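Long-range contacts in kojibiose phosphorylase (Gut metagenome, PDB 6W0P), which belongs to glycoside hydrolase family 65 and joins an N-terminal beta domain to a helical central catalytic domain and a small C-terminal beta domain: residues I63-L68 with V202-T207; Q605-Y610 with I635-D640; P13-E18 with K114-L119; N435-M440 with K507-D512. One frame throughout, in Å; residues are numbered along the deposited sequence.

How the contacts relate
The four contacts lie far apart, and none touches another. Contacts 1 and 3 both reach the long antiparallel sheet of the N-terminal domain, their segments alternating along the chain, yet their centres are 35 Å apart: contact 3 pairs strands near one margin, while contact 1 meets the end of strand 197-204, next to the last strand at the other margin. Contact 1 also faces the central domain, through Asn402 and Lys404. Contacts 2 and 4 join helices and loops within that catalytic domain, with centres 38 Å apart. Across the chain's centre, contact 2 lies opposite contact 1, with centres about 49 Å apart, and contact 3 opposite contact 4, with centres about 47 Å apart.

Contact 1: residues I63-L68 with V202-T207; sequences IYEYAL and VKTLTT
Thr204, the last residue of strand 197-204, meets Glu65 first: its CB lies 3.3 Å from Glu65 OE1, and its hydroxyl turns instead to Thr207 OG1 and to the backbone N of Gln209. The chain then leaves the strand. Leu205 lays CB beside the carboxylate carbon of Glu65 and sends CD1 out to Leu68 CD2, a small apolar touch 3.6 Å long. At Thr206 the backbone turns its N-H on the carboxylate, and Thr206 N gives Glu65 OE1 a bond of 2.7 Å from above the carboxylate plane. The side chain of Thr206 crosses that of Glu65 at about a right angle, with CB against OE2 and CG2 near Tyr66 CD2. Thr207 N adds a second bond to Glu65 OE1, 2.9 Å, this one on the syn side and closer to the plane. Thr207 CG2 sits over one face of the Tyr64 ring, 3.9 Å from its centroid, a CH-pi contact offset toward the rim. Thr207 OG1 is 2.9 Å from Tyr64 O, but Gln209 OE1 competes for the same proton. The two tyrosine hydroxyls reach past the contact, Tyr64 OH to Asn402 and Tyr66 OH to Lys404. The bend at chi2 of Glu65 (-48°) carries CD toward the loop, and OE2 takes Tyr66 N at 3.0 Å. A buried carboxylate thus collects three backbone N-H groups, which would probably favour its ionised form; those of Thr206 and Thr207 pin the turn after strand 197-204 to strand 64-66.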
# COMPACT_ATOMS: atom_id res chain seq x y z
N ILE A 63 -25.19 -13.34 -0.80
CA ILE A 63 -24.67 -14.28 -1.83
C ILE A 63 -23.43 -13.62 -2.44
O ILE A 63 -23.57 -12.59 -3.09
CB ILE A 63 -25.74 -14.61 -2.88
CG1 ILE A 63 -26.82 -15.52 -2.30
CG2 ILE A 63 -25.09 -15.21 -4.11
CD1 ILE A 63 -26.32 -16.86 -1.74
N TYR A 64 -22.27 -14.20 -2.17
CA TYR A 64 -20.96 -13.52 -2.31
C TYR A 64 -19.92 -14.56 -2.69
O TYR A 64 -20.15 -15.79 -2.48
CB TYR A 64 -20.61 -12.83 -0.99
CG TYR A 64 -20.03 -13.73 0.05
CD1 TYR A 64 -20.83 -14.48 0.90
CD2 TYR A 64 -18.65 -13.85 0.19
CE1 TYR A 64 -20.28 -15.33 1.85
CE2 TYR A 64 -18.09 -14.69 1.14
CZ TYR A 64 -18.90 -15.43 1.96
OH TYR A 64 -18.33 -16.25 2.90
N GLU A 65 -18.81 -14.08 -3.26
CA GLU A 65 -17.61 -14.88 -3.56
C GLU A 65 -16.37 -14.10 -3.12
O GLU A 65 -16.46 -12.86 -2.93
CB GLU A 65 -17.50 -15.20 -5.05
CG GLU A 65 -17.81 -16.65 -5.37
CD GLU A 65 -17.11 -17.66 -4.49
OE1 GLU A 65 -17.77 -18.62 -4.07
OE2 GLU A 65 -15.91 -17.47 -4.22
N TYR A 66 -15.24 -14.81 -3.05
CA TYR A 66 -13.90 -14.24 -2.83
C TYR A 66 -13.24 -13.89 -4.17
O TYR A 66 -13.65 -14.41 -5.23
CB TYR A 66 -13.07 -15.24 -2.02
CG TYR A 66 -13.45 -15.34 -0.57
CD1 TYR A 66 -13.01 -14.40 0.35
CD2 TYR A 66 -14.22 -16.39 -0.10
CE1 TYR A 66 -13.33 -14.50 1.70
CE2 TYR A 66 -14.54 -16.51 1.24
CZ TYR A 66 -14.10 -15.56 2.15
OH TYR A 66 -14.41 -15.65 3.47
N ALA A 67 -12.25 -13.00 -4.12
CA ALA A 67 -11.34 -12.77 -5.26
C ALA A 67 -10.80 -14.12 -5.73
O ALA A 67 -10.53 -14.97 -4.88
CB ALA A 67 -10.23 -11.83 -4.86
N LEU A 68 -10.62 -14.30 -7.04
CA LEU A 68 -10.20 -15.59 -7.65
C LEU A 68 -8.77 -15.96 -7.24
O LEU A 68 -8.48 -17.18 -7.09
CB LEU A 68 -10.30 -15.45 -9.17
CG LEU A 68 -11.73 -15.33 -9.70
CD1 LEU A 68 -11.72 -15.04 -11.20
CD2 LEU A 68 -12.51 -16.59 -9.39
N VAL A 202 -27.73 -23.78 -9.00
CA VAL A 202 -26.30 -23.43 -9.21
C VAL A 202 -25.64 -23.32 -7.84
O VAL A 202 -26.37 -23.24 -6.83
CB VAL A 202 -26.14 -22.13 -10.02
CG1 VAL A 202 -26.45 -22.35 -11.49
CG2 VAL A 202 -26.99 -21.00 -9.47
N LYS A 203 -24.32 -23.34 -7.82
CA LYS A 203 -23.51 -23.23 -6.60
C LYS A 203 -22.36 -22.27 -6.87
O LYS A 203 -21.87 -22.25 -8.02
CB LYS A 203 -23.02 -24.62 -6.18
CG LYS A 203 -22.35 -24.67 -4.82
CD LYS A 203 -22.00 -26.09 -4.41
CE LYS A 203 -21.22 -26.15 -3.11
NZ LYS A 203 -21.29 -27.50 -2.49
N THR A 204 -21.98 -21.50 -5.85
CA THR A 204 -20.85 -20.53 -5.91
C THR A 204 -19.54 -21.31 -5.95
O THR A 204 -19.54 -22.44 -5.44
CB THR A 204 -20.89 -19.58 -4.71
OG1 THR A 204 -20.82 -20.37 -3.52
CG2 THR A 204 -22.13 -18.72 -4.69
N LEU A 205 -18.49 -20.68 -6.48
CA LEU A 205 -17.16 -21.28 -6.71
C LEU A 205 -16.62 -21.88 -5.41
O LEU A 205 -16.16 -23.02 -5.45
CB LEU A 205 -16.19 -20.21 -7.22
CG LEU A 205 -16.59 -19.43 -8.47
CD1 LEU A 205 -15.42 -18.59 -8.99
CD2 LEU A 205 -17.09 -20.36 -9.57
N THR A 206 -16.71 -21.13 -4.31
CA THR A 206 -15.93 -21.36 -3.06
C THR A 206 -16.82 -21.30 -1.81
O THR A 206 -16.58 -22.12 -0.90
CB THR A 206 -14.77 -20.36 -3.00
OG1 THR A 206 -13.70 -21.07 -3.62
CG2 THR A 206 -14.38 -19.90 -1.61
N THR A 207 -17.79 -20.38 -1.76
CA THR A 207 -18.44 -19.94 -0.49
C THR A 207 -19.49 -20.95 -0.04
O THR A 207 -20.12 -20.71 1.00
CB THR A 207 -18.99 -18.53 -0.66
OG1 THR A 207 -19.98 -18.53 -1.68
CG2 THR A 207 -17.89 -17.55 -0.99

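Contact 2: residues Q605-Y610 with I635-D640; sequences QLLANY and IGLEKD
Tyr610 OH donates to Asp640 OD2 over 2.8 Å, the one polar bond between the two segments. The carboxylate oxygen lies at the edge of the ring, near its plane, and is met on its anti side, with ring and carboxylate planes 35° apart. CG of Tyr610 is anti to the backbone N (chi1 -180°), and beyond it the ring extends to the loop at 635-637. Two aliphatic tips rest obliquely against that ring: Ile635 CD1 by its base, 3.8 Å from Tyr610 CG, and Leu637 CD1 farther out, 3.5 Å from Tyr610 CE2. Ile635 is the centre of the apolar part. Ile635 CG2 meets Leu606 CB at 3.6 Å, while Ile635 CD1, at the end of the other branch, touches both the tyrosine and Leu607, 4.0 Å from Leu607 CD1. The loop that delivers these residues is a helix end followed directly by a helix start. Gly636, with positive phi, is the C-prime residue of a Schellman motif in which Leu637 N reaches back to Ala632 O, and Leu637 is in turn the N-cap of helix 638-645. Helix 603-613 packs against the junction between helices 624-634 and 638-645 in the central catalytic domain; Ile631 and Ala632 of the former also touch Tyr610, and on the other side Asn609 leans on helix 590-596.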
# COMPACT_ATOMS: atom_id res chain seq x y z
N GLN A 605 -20.75 25.28 22.66
CA GLN A 605 -19.78 24.18 22.32
C GLN A 605 -19.88 23.81 20.84
O GLN A 605 -18.83 23.74 20.16
CB GLN A 605 -20.02 22.98 23.22
CG GLN A 605 -19.47 23.21 24.62
CD GLN A 605 -19.82 22.06 25.53
OE1 GLN A 605 -20.96 21.61 25.56
NE2 GLN A 605 -18.82 21.56 26.23
N LEU A 606 -21.11 23.60 20.36
CA LEU A 606 -21.39 23.31 18.93
C LEU A 606 -20.91 24.46 18.06
O LEU A 606 -20.29 24.18 17.00
CB LEU A 606 -22.88 23.05 18.76
CG LEU A 606 -23.41 21.79 19.43
CD1 LEU A 606 -24.90 21.91 19.65
CD2 LEU A 606 -23.09 20.56 18.58
N LEU A 607 -21.16 25.71 18.45
CA LEU A 607 -20.80 26.87 17.57
C LEU A 607 -19.27 27.00 17.54
O LEU A 607 -18.72 27.19 16.45
CB LEU A 607 -21.53 28.14 18.02
CG LEU A 607 -21.20 29.45 17.29
CD1 LEU A 607 -21.81 29.51 15.90
CD2 LEU A 607 -21.69 30.67 18.09
N ALA A 608 -18.59 26.83 18.67
CA ALA A 608 -17.11 26.95 18.70
C ALA A 608 -16.52 25.89 17.77
O ALA A 608 -15.71 26.24 16.90
CB ALA A 608 -16.59 26.81 20.10
N ASN A 609 -16.95 24.64 17.89
CA ASN A 609 -16.39 23.52 17.09
C ASN A 609 -16.84 23.64 15.64
O ASN A 609 -16.03 23.35 14.76
CB ASN A 609 -16.69 22.17 17.73
CG ASN A 609 -15.92 22.00 19.02
OD1 ASN A 609 -14.81 21.48 18.98
ND2 ASN A 609 -16.47 22.45 20.15
N TYR A 610 -18.07 24.05 15.41
CA TYR A 610 -18.59 24.25 14.04
C TYR A 610 -17.73 25.31 13.34
O TYR A 610 -17.36 25.10 12.16
CB TYR A 610 -20.07 24.63 14.06
CG TYR A 610 -20.67 24.85 12.70
CD1 TYR A 610 -21.26 23.81 11.98
CD2 TYR A 610 -20.65 26.10 12.11
CE1 TYR A 610 -21.81 24.01 10.73
CE2 TYR A 610 -21.19 26.32 10.86
CZ TYR A 610 -21.74 25.27 10.15
OH TYR A 610 -22.29 25.55 8.94
N ILE A 635 -27.76 25.40 15.86
CA ILE A 635 -27.12 26.64 16.41
C ILE A 635 -27.66 27.92 15.73
O ILE A 635 -27.04 28.97 15.94
CB ILE A 635 -25.58 26.53 16.37
CG1 ILE A 635 -25.04 26.33 14.95
CG2 ILE A 635 -25.09 25.44 17.30
CD1 ILE A 635 -23.57 26.00 14.92
N GLY A 636 -28.77 27.85 15.00
CA GLY A 636 -29.46 29.04 14.46
C GLY A 636 -28.81 29.60 13.20
O GLY A 636 -29.18 30.73 12.83
N LEU A 637 -27.92 28.86 12.52
CA LEU A 637 -27.27 29.31 11.25
C LEU A 637 -28.11 28.81 10.05
O LEU A 637 -27.71 27.83 9.35
CB LEU A 637 -25.84 28.77 11.18
CG LEU A 637 -24.87 29.27 12.24
CD1 LEU A 637 -23.49 28.70 11.98
CD2 LEU A 637 -24.82 30.79 12.24
N GLU A 638 -29.21 29.51 9.80
CA GLU A 638 -30.28 29.09 8.86
C GLU A 638 -29.74 29.09 7.42
O GLU A 638 -30.14 28.20 6.63
CB GLU A 638 -31.47 30.04 8.97
CG GLU A 638 -32.18 29.99 10.30
CD GLU A 638 -33.41 30.89 10.32
OE1 GLU A 638 -33.32 32.00 10.90
OE2 GLU A 638 -34.44 30.49 9.70
N LYS A 639 -28.85 30.02 7.10
CA LYS A 639 -28.30 30.17 5.73
C LYS A 639 -27.44 28.94 5.41
O LYS A 639 -27.72 28.29 4.42
CB LYS A 639 -27.50 31.46 5.55
CG LYS A 639 -27.05 31.72 4.12
CD LYS A 639 -26.57 33.15 3.89
CE LYS A 639 -25.22 33.20 3.18
NZ LYS A 639 -24.11 32.86 4.11
N ASP A 640 -26.44 28.68 6.24
CA ASP A 640 -25.61 27.45 6.20
C ASP A 640 -26.50 26.19 6.21
O ASP A 640 -26.23 25.27 5.42
CB ASP A 640 -24.69 27.40 7.41
CG ASP A 640 -23.53 28.37 7.36
OD1 ASP A 640 -23.53 29.21 6.47
OD2 ASP A 640 -22.64 28.25 8.24

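Contact 3: residues P13-E18 with K114-L119; sequences PYRIVE and KRILDL
Strands 15-19 and 109-118 run antiparallel here, Ile16 and Glu18 pairing with Leu117 and Arg115 through their backbones. Ile16 N reaches Leu117 O at 3.0 Å and Leu117 N returns to Ile16 O at 2.8 Å; Glu18 and Arg115 repeat the exchange, and beyond the strands Leu119 N bonds to Tyr14 O. Arg15 with Asp118 and Val17 with Ile116 are the non-hydrogen-bonded pairs between them. The strands lie near one margin of the large antiparallel sheet of the family 65 N-terminal domain, with 10-11 outside and 123-132 further in. On the face of Ile16, Glu18, Arg115 and Leu117, Ser29 of helix 26-32 touches the charged pair and helix 308-324 the apolar end. There Glu18 and Arg115 lie side by side, their flat groups 15° from coplanar. Arg115 NE, at 2.7 Å, and Arg115 NH2, at 3.0 Å, both hold Glu18 OE1 in a salt bridge, while Glu18 OE2 goes to His22, and Phe33 makes a cation-pi contact with the arginine. On the other face a water bridges Arg15 NH1 (3.1 Å) and Asp118 OD2 (2.8 Å), although each charge has its salt-bridge partner outside: Glu12 for Arg15, Arg120 for Asp118.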
# COMPACT_ATOMS: atom_id res chain seq x y z
N PRO A 13 -44.67 13.62 -8.30
CA PRO A 13 -44.52 13.36 -6.87
C PRO A 13 -44.49 11.87 -6.52
O PRO A 13 -43.89 11.58 -5.51
CB PRO A 13 -45.73 14.06 -6.20
CG PRO A 13 -46.73 14.30 -7.32
CD PRO A 13 -45.98 14.17 -8.64
N TYR A 14 -45.08 10.97 -7.34
CA TYR A 14 -45.24 9.53 -6.98
C TYR A 14 -44.57 8.58 -8.00
O TYR A 14 -44.72 7.37 -7.84
CB TYR A 14 -46.72 9.16 -6.80
CG TYR A 14 -47.44 9.90 -5.70
CD1 TYR A 14 -47.27 9.56 -4.36
CD2 TYR A 14 -48.31 10.94 -6.00
CE1 TYR A 14 -47.94 10.23 -3.35
CE2 TYR A 14 -49.01 11.60 -5.00
CZ TYR A 14 -48.80 11.26 -3.68
OH TYR A 14 -49.47 11.95 -2.71
N ARG A 15 -43.88 9.11 -9.01
CA ARG A 15 -43.23 8.28 -10.05
C ARG A 15 -41.94 8.95 -10.55
O ARG A 15 -41.85 10.19 -10.52
CB ARG A 15 -44.18 8.05 -11.23
CG ARG A 15 -45.60 7.70 -10.82
CD ARG A 15 -46.37 7.14 -12.00
NE ARG A 15 -46.55 8.14 -13.03
CZ ARG A 15 -47.01 7.90 -14.27
NH1 ARG A 15 -47.38 6.68 -14.64
NH2 ARG A 15 -47.14 8.92 -15.11
N ILE A 16 -40.99 8.14 -10.98
CA ILE A 16 -39.83 8.58 -11.80
C ILE A 16 -40.20 8.20 -13.22
O ILE A 16 -40.62 7.01 -13.45
CB ILE A 16 -38.52 7.93 -11.32
CG1 ILE A 16 -38.35 7.96 -9.80
CG2 ILE A 16 -37.33 8.56 -12.02
CD1 ILE A 16 -38.42 9.36 -9.19
N VAL A 17 -40.13 9.16 -14.14
CA VAL A 17 -40.49 8.94 -15.56
C VAL A 17 -39.31 9.37 -16.44
O VAL A 17 -38.82 10.52 -16.25
CB VAL A 17 -41.79 9.67 -15.93
CG1 VAL A 17 -42.14 9.47 -17.41
CG2 VAL A 17 -42.92 9.18 -15.06
N GLU A 18 -38.89 8.49 -17.35
CA GLU A 18 -37.97 8.86 -18.47
C GLU A 18 -38.81 8.98 -19.74
O GLU A 18 -39.42 7.99 -20.11
CB GLU A 18 -36.83 7.85 -18.63
CG GLU A 18 -35.76 8.30 -19.63
CD GLU A 18 -34.72 7.26 -20.01
OE1 GLU A 18 -34.87 6.06 -19.62
OE2 GLU A 18 -33.73 7.66 -20.66
N LYS A 114 -41.05 5.19 -23.15
CA LYS A 114 -41.34 5.79 -21.82
C LYS A 114 -40.97 4.74 -20.78
O LYS A 114 -41.36 3.58 -20.97
CB LYS A 114 -42.81 6.24 -21.80
CG LYS A 114 -43.28 6.84 -20.49
CD LYS A 114 -44.63 7.53 -20.63
CE LYS A 114 -45.04 8.34 -19.42
NZ LYS A 114 -45.88 9.51 -19.81
N ARG A 115 -40.18 5.13 -19.78
CA ARG A 115 -39.75 4.31 -18.62
C ARG A 115 -40.41 4.89 -17.36
O ARG A 115 -40.31 6.12 -17.15
CB ARG A 115 -38.22 4.38 -18.48
CG ARG A 115 -37.62 3.18 -17.78
CD ARG A 115 -36.23 3.44 -17.22
NE ARG A 115 -35.25 3.76 -18.24
CZ ARG A 115 -34.23 3.00 -18.63
NH1 ARG A 115 -34.01 1.81 -18.11
NH2 ARG A 115 -33.41 3.45 -19.55
N ILE A 116 -41.06 4.05 -16.55
CA ILE A 116 -41.81 4.49 -15.33
C ILE A 116 -41.43 3.63 -14.13
O ILE A 116 -41.53 2.40 -14.22
CB ILE A 116 -43.32 4.46 -15.56
CG1 ILE A 116 -43.71 5.27 -16.79
CG2 ILE A 116 -44.05 4.93 -14.31
CD1 ILE A 116 -45.15 5.09 -17.22
N LEU A 117 -41.05 4.25 -13.02
CA LEU A 117 -41.00 3.57 -11.70
C LEU A 117 -42.13 4.19 -10.88
O LEU A 117 -42.14 5.42 -10.72
CB LEU A 117 -39.62 3.76 -11.08
CG LEU A 117 -39.47 3.31 -9.63
CD1 LEU A 117 -39.65 1.81 -9.51
CD2 LEU A 117 -38.14 3.71 -9.05
N ASP A 118 -43.10 3.39 -10.45
CA ASP A 118 -44.21 3.90 -9.61
C ASP A 118 -43.82 3.74 -8.14
O ASP A 118 -43.75 2.62 -7.65
CB ASP A 118 -45.52 3.20 -9.94
CG ASP A 118 -46.72 3.98 -9.44
OD1 ASP A 118 -46.61 4.51 -8.31
OD2 ASP A 118 -47.73 4.08 -10.20
N LEU A 119 -43.59 4.85 -7.44
CA LEU A 119 -43.09 4.81 -6.04
C LEU A 119 -44.17 4.28 -5.08
O LEU A 119 -43.80 3.99 -3.94
CB LEU A 119 -42.61 6.19 -5.64
CG LEU A 119 -41.52 6.83 -6.50
CD1 LEU A 119 -41.24 8.22 -5.99
CD2 LEU A 119 -40.23 6.00 -6.50
O HOH W 1 -47.62 4.13 -12.96
O HOH W 2 -31.75 6.18 -20.16

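Contact 4: residues N435-M440 with K507-D512; sequences NDHKFM and KTYKTD
In His437, CG is anti to the backbone N (chi1 -158°), and in Tyr509, CG is anti to the carbonyl carbon (chi1 -65°); from there the two side chains reach toward each other tip to tip. Their rings form an offset stack with centroids 3.9 Å apart and planes only 6° from parallel. Tyr509 CE1 stands over the centre of the imidazole, whereas His437 NE2 lies toward the rim of the tyrosine ring, 3.3 Å from Tyr509 CE1. Met440, one turn on in the same helix, takes the opposite face of the tyrosine: its CG makes a CH-pi contact 4.0 Å from the ring centroid, its side chain crossing that of Tyr509 at about a right angle. The phenol ring is therefore clamped between a histidine and a methionine. In the plane of the imidazole, His437 NE2 donates to Thr508 OG1 over 3.1 Å, and that hydroxyl is also bonded to Asp506. The clamp sits at the start of helix 437-458, where Asp436 is the N-cap and accepts from Phe439 N through OD1 at 3.0 Å; its OD2 makes a salt bridge to Lys369. In the helical catalytic domain it ties this helix start to the loop between helices 487-504 and 513-518, and Ile503 and Met431 add further cover to Tyr509. Chemically, the bond to Thr508 is consistent with a proton on His437 NE2, and Asp506 behind the threonine would probably polarise this histidine-hydroxyl-carboxylate chain, while the stack keeps the imidazole flat against the tyrosine.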
# COMPACT_ATOMS: atom_id res chain seq x y z
N ASN A 435 -35.82 0.47 24.34
CA ASN A 435 -35.43 -0.15 25.63
C ASN A 435 -35.83 -1.63 25.63
O ASN A 435 -36.60 -2.04 26.51
CB ASN A 435 -36.04 0.63 26.80
CG ASN A 435 -35.39 0.25 28.11
OD1 ASN A 435 -34.50 -0.60 28.13
ND2 ASN A 435 -35.83 0.87 29.19
N ASP A 436 -35.29 -2.40 24.68
CA ASP A 436 -35.62 -3.82 24.40
C ASP A 436 -34.78 -4.72 25.32
O ASP A 436 -33.67 -5.12 24.93
CB ASP A 436 -35.40 -4.12 22.93
CG ASP A 436 -35.71 -5.54 22.49
OD1 ASP A 436 -35.84 -6.43 23.38
OD2 ASP A 436 -35.78 -5.75 21.25
N HIS A 437 -35.32 -5.04 26.51
CA HIS A 437 -34.60 -5.80 27.57
C HIS A 437 -34.10 -7.15 27.04
O HIS A 437 -32.94 -7.48 27.33
CB HIS A 437 -35.50 -5.98 28.80
CG HIS A 437 -34.74 -6.24 30.05
ND1 HIS A 437 -34.40 -7.51 30.46
CD2 HIS A 437 -34.26 -5.40 30.98
CE1 HIS A 437 -33.75 -7.45 31.59
NE2 HIS A 437 -33.64 -6.16 31.93
N LYS A 438 -34.95 -7.88 26.31
CA LYS A 438 -34.65 -9.23 25.78
C LYS A 438 -33.51 -9.19 24.75
O LYS A 438 -32.65 -10.08 24.80
CB LYS A 438 -35.91 -9.85 25.16
CG LYS A 438 -37.01 -10.15 26.17
CD LYS A 438 -37.74 -11.46 25.92
CE LYS A 438 -38.74 -11.79 27.02
NZ LYS A 438 -38.43 -13.10 27.67
N PHE A 439 -33.51 -8.22 23.84
CA PHE A 439 -32.40 -8.01 22.90
C PHE A 439 -31.10 -7.83 23.70
O PHE A 439 -30.11 -8.50 23.34
CB PHE A 439 -32.61 -6.79 21.99
CG PHE A 439 -31.33 -6.44 21.29
CD1 PHE A 439 -30.85 -7.23 20.26
CD2 PHE A 439 -30.53 -5.40 21.75
CE1 PHE A 439 -29.63 -6.96 19.66
CE2 PHE A 439 -29.32 -5.13 21.14
CZ PHE A 439 -28.87 -5.91 20.11
N MET A 440 -31.08 -6.98 24.72
CA MET A 440 -29.84 -6.67 25.47
C MET A 440 -29.36 -7.96 26.18
O MET A 440 -28.20 -8.36 25.97
CB MET A 440 -30.04 -5.52 26.46
CG MET A 440 -28.80 -5.14 27.26
SD MET A 440 -27.39 -4.56 26.26
CE MET A 440 -27.94 -2.92 25.81
N LYS A 507 -29.10 -4.72 37.77
CA LYS A 507 -29.31 -6.06 38.36
C LYS A 507 -30.55 -6.71 37.75
O LYS A 507 -30.78 -7.88 38.08
CB LYS A 507 -29.33 -5.97 39.89
CG LYS A 507 -27.95 -5.87 40.54
CD LYS A 507 -27.47 -4.44 40.81
CE LYS A 507 -25.96 -4.29 40.82
NZ LYS A 507 -25.50 -2.88 40.81
N THR A 508 -31.28 -6.03 36.85
CA THR A 508 -32.37 -6.66 36.05
C THR A 508 -31.76 -7.49 34.91
O THR A 508 -32.51 -8.27 34.31
CB THR A 508 -33.43 -5.66 35.56
OG1 THR A 508 -32.85 -4.82 34.56
CG2 THR A 508 -34.00 -4.80 36.67
N TYR A 509 -30.47 -7.33 34.62
CA TYR A 509 -29.72 -8.16 33.64
C TYR A 509 -28.83 -9.14 34.41
O TYR A 509 -28.23 -8.73 35.41
CB TYR A 509 -28.87 -7.32 32.68
CG TYR A 509 -29.65 -6.42 31.75
CD1 TYR A 509 -30.37 -6.93 30.68
CD2 TYR A 509 -29.67 -5.04 31.93
CE1 TYR A 509 -31.09 -6.10 29.84
CE2 TYR A 509 -30.38 -4.20 31.09
CZ TYR A 509 -31.10 -4.73 30.04
OH TYR A 509 -31.83 -3.90 29.24
N LYS A 510 -28.75 -10.38 33.94
CA LYS A 510 -27.84 -11.42 34.49
C LYS A 510 -26.59 -11.45 33.62
O LYS A 510 -26.68 -11.87 32.45
CB LYS A 510 -28.56 -12.78 34.59
CG LYS A 510 -29.87 -12.76 35.36
CD LYS A 510 -29.78 -12.26 36.82
CE LYS A 510 -31.12 -12.11 37.51
NZ LYS A 510 -31.93 -11.02 36.91
N THR A 511 -25.48 -10.97 34.19
CA THR A 511 -24.19 -10.72 33.53
C THR A 511 -23.14 -11.67 34.11
O THR A 511 -22.06 -11.17 34.46
CB THR A 511 -23.79 -9.25 33.72
OG1 THR A 511 -23.51 -9.05 35.11
CG2 THR A 511 -24.87 -8.28 33.28
N ASP A 512 -23.45 -12.97 34.20
CA ASP A 512 -22.57 -14.00 34.83
C ASP A 512 -22.07 -14.96 33.75
O ASP A 512 -20.86 -15.00 33.51
CB ASP A 512 -23.32 -14.76 35.93
CG ASP A 512 -23.14 -14.20 37.33
OD1 ASP A 512 -24.09 -14.31 38.13
OD2 ASP A 512 -22.05 -13.66 37.62